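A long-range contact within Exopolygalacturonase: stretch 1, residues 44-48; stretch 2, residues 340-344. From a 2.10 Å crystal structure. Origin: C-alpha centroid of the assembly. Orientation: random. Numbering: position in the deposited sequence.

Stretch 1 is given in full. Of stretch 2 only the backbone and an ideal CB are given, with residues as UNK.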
# COMPACT_ATOMS: atom_id res chain seq x y z
N PRO A 44 16.48 -4.61 -0.06
CA PRO A 44 15.16 -5.08 -0.47
C PRO A 44 15.23 -5.67 -1.88
O PRO A 44 16.06 -5.26 -2.69
CB PRO A 44 14.30 -3.79 -0.47
CG PRO A 44 15.02 -2.87 0.47
CD PRO A 44 16.47 -3.17 0.27
N THR A 45 14.35 -6.65 -2.14
CA THR A 45 14.26 -7.37 -3.42
C THR A 45 14.37 -6.49 -4.67
O THR A 45 13.56 -5.59 -4.90
CB THR A 45 12.95 -8.19 -3.46
OG1 THR A 45 13.07 -9.31 -2.57
CG2 THR A 45 12.62 -8.67 -4.87
N LEU A 46 15.39 -6.79 -5.48
CA LEU A 46 15.68 -6.10 -6.73
C LEU A 46 15.90 -4.59 -6.57
O LEU A 46 15.90 -3.83 -7.56
CB LEU A 46 14.61 -6.41 -7.79
CG LEU A 46 14.68 -7.80 -8.44
CD1 LEU A 46 13.38 -8.14 -9.07
CD2 LEU A 46 15.80 -7.86 -9.48
N ALA A 47 16.10 -4.16 -5.32
CA ALA A 47 16.31 -2.75 -4.98
C ALA A 47 17.72 -2.26 -5.35
O ALA A 47 18.35 -1.48 -4.62
CB ALA A 47 16.02 -2.52 -3.48
N TYR A 48 18.22 -2.73 -6.49
CA TYR A 48 19.56 -2.36 -6.94
C TYR A 48 19.66 -2.25 -8.46
O TYR A 48 18.75 -2.64 -9.20
CB TYR A 48 20.63 -3.29 -6.36
CG TYR A 48 20.53 -4.72 -6.84
CD1 TYR A 48 21.17 -5.12 -8.01
CD2 TYR A 48 19.83 -5.66 -6.11
CE1 TYR A 48 21.09 -6.41 -8.46
CE2 TYR A 48 19.75 -6.97 -6.55
CZ TYR A 48 20.38 -7.34 -7.73
OH TYR A 48 20.30 -8.63 -8.17
N UNK A 340 7.49 -13.75 -8.97
CA UNK A 340 8.52 -14.01 -7.97
C UNK A 340 9.59 -12.93 -8.13
O UNK A 340 10.28 -12.91 -9.16
CB UNK A 340 9.11 -15.41 -8.12
N UNK A 341 9.70 -12.04 -7.13
CA UNK A 341 10.57 -10.83 -7.14
C UNK A 341 10.06 -9.63 -7.94
O UNK A 341 10.31 -9.52 -9.13
CB UNK A 341 11.94 -11.21 -7.70
N UNK A 342 9.36 -8.70 -7.29
CA UNK A 342 8.91 -7.45 -7.94
C UNK A 342 9.59 -6.22 -7.33
O UNK A 342 9.86 -6.19 -6.13
CB UNK A 342 7.39 -7.31 -7.82
N UNK A 343 9.87 -5.22 -8.15
CA UNK A 343 10.40 -3.95 -7.64
C UNK A 343 9.75 -2.80 -8.38
O UNK A 343 10.04 -2.55 -9.56
CB UNK A 343 11.92 -3.89 -7.78
N UNK A 344 8.91 -2.07 -7.64
CA UNK A 344 8.26 -0.83 -8.10
C UNK A 344 8.95 0.36 -7.45
O UNK A 344 9.22 0.32 -6.26
CB UNK A 344 6.77 -0.83 -7.77

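Stretch 1 is a type II beta turn from Pro44 to Ala47, closed by a hydrogen bond from Ala47 N to Pro44 O, and it presents Thr45, Leu46 and the flank of Ala47 to stretch 2. The register follows from the CA atoms: Thr45 CA lies 6.3 Å from CA of 341, and Leu46 CA lies 5.8 Å from CA of 343. The CA-to-CB directions, with the atoms near each ideal CB, then separate the positions that face the turn from those that do not.

At position 340 the CA-to-CB bond points away, and nothing of stretch 1 comes within 5.5 Å of the ideal CB. The turn sets no preference here, so almost any residue would be compatible. The deposited residue is Glu340, whose side chain comes no nearer to stretch 1 than 7.8 Å, from Glu340 OE2 to Thr45 OG1, and touches a crystal neighbour.

Position 341 points toward the turn. Its ideal CB is 3.7 Å from Leu46 CD1 and 3.9 Å from Thr45 CG2, so the first carbon already meets two methyl groups. The backbone angles, phi 78° and psi 94°, have a positive phi, which favours glycine and, among residues with a CB, is often best tolerated by asparagine or aspartate. Glycine would leave the two methyls without this contact; a short side chain would supply it. The deposited residue is Asn341, with chi1 at -48° (m). Its CB packs 3.7 Å from Thr45 CG2 and 3.6 Å from Leu46 CD1, while the backbone adds a close approach, Asn341 O to Leu46 CD1 at 3.4 Å. The contact is van der Waals packing, of Thr45 CG2 against Asn341 CB and of Leu46 CD1 against both Asn341 CB and Asn341 O, with no hydrogen bond across the stretches.

At position 342 phi and psi of -115° and 145° are those of a strand, and CA-to-CB points away, with no stretch 1 atom within 5.5 Å of the ideal CB. Beta-branched residues suit such angles, but the turn does not select among side chains. The deposited residue is Val342; its contribution comes from the backbone, with Val342 O 3.9 Å from Thr45 CG2.

Position 343 turns back toward stretch 1. Its ideal CB is 3.7 Å from both Leu46 CB and Thr45 O and 4.9 Å from Ala47 N. Beyond it lie the turn's peptide backbone and the methyl of Ala47, a surface suited to a broad, flat side chain; leucine, isoleucine or methionine could cover part of it, and an aromatic ring could lie along it. The deposited residue is Tyr343, with chi1 at -178° (t). Leu46 O and Ala47 CA lie over one face of its ring, and Ala47 CA is 3.8 Å from the ring centroid and 25° off the normal, a CH-pi contact. Ala47 CB reaches Tyr343 CE1 at 3.5 Å, and Leu46 CB packs against Tyr343 CB at 3.7 Å. The hydroxyl hydrogen-bonds elsewhere in the structure, a role the visible atoms could not predict.

Position 344 continues the strand out of reach of the turn, so stretch 1 gives no guidance. The deposited residue is Leu344, whose nearest side-chain approach is 8.7 Å, from Leu344 CB to Thr45 O.

Stretch 2 340-344: ENVYL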
# COMPACT_ATOMS: atom_id res chain seq x y z
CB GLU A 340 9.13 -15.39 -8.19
CG GLU A 340 10.16 -15.79 -7.16
CD GLU A 340 9.53 -16.24 -5.87
OE1 GLU A 340 8.32 -16.59 -5.90
OE2 GLU A 340 10.23 -16.24 -4.82
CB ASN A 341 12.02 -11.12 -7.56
CG ASN A 341 12.64 -12.31 -6.83
OD1 ASN A 341 13.41 -13.07 -7.42
ND2 ASN A 341 12.31 -12.47 -5.58
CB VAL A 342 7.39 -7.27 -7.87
CG1 VAL A 342 6.96 -6.06 -8.69
CG2 VAL A 342 6.69 -8.51 -8.37
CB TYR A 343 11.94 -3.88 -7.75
CG TYR A 343 12.58 -2.59 -7.18
CD1 TYR A 343 12.68 -2.37 -5.81
CD2 TYR A 343 13.15 -1.64 -8.03
CE1 TYR A 343 13.29 -1.20 -5.29
CE2 TYR A 343 13.76 -0.47 -7.53
CZ TYR A 343 13.83 -0.26 -6.16
OH TYR A 343 14.43 0.89 -5.65
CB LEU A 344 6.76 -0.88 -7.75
CG LEU A 344 6.08 -2.24 -8.07
CD1 LEU A 344 4.66 -2.32 -7.47
CD2 LEU A 344 6.08 -2.57 -9.59
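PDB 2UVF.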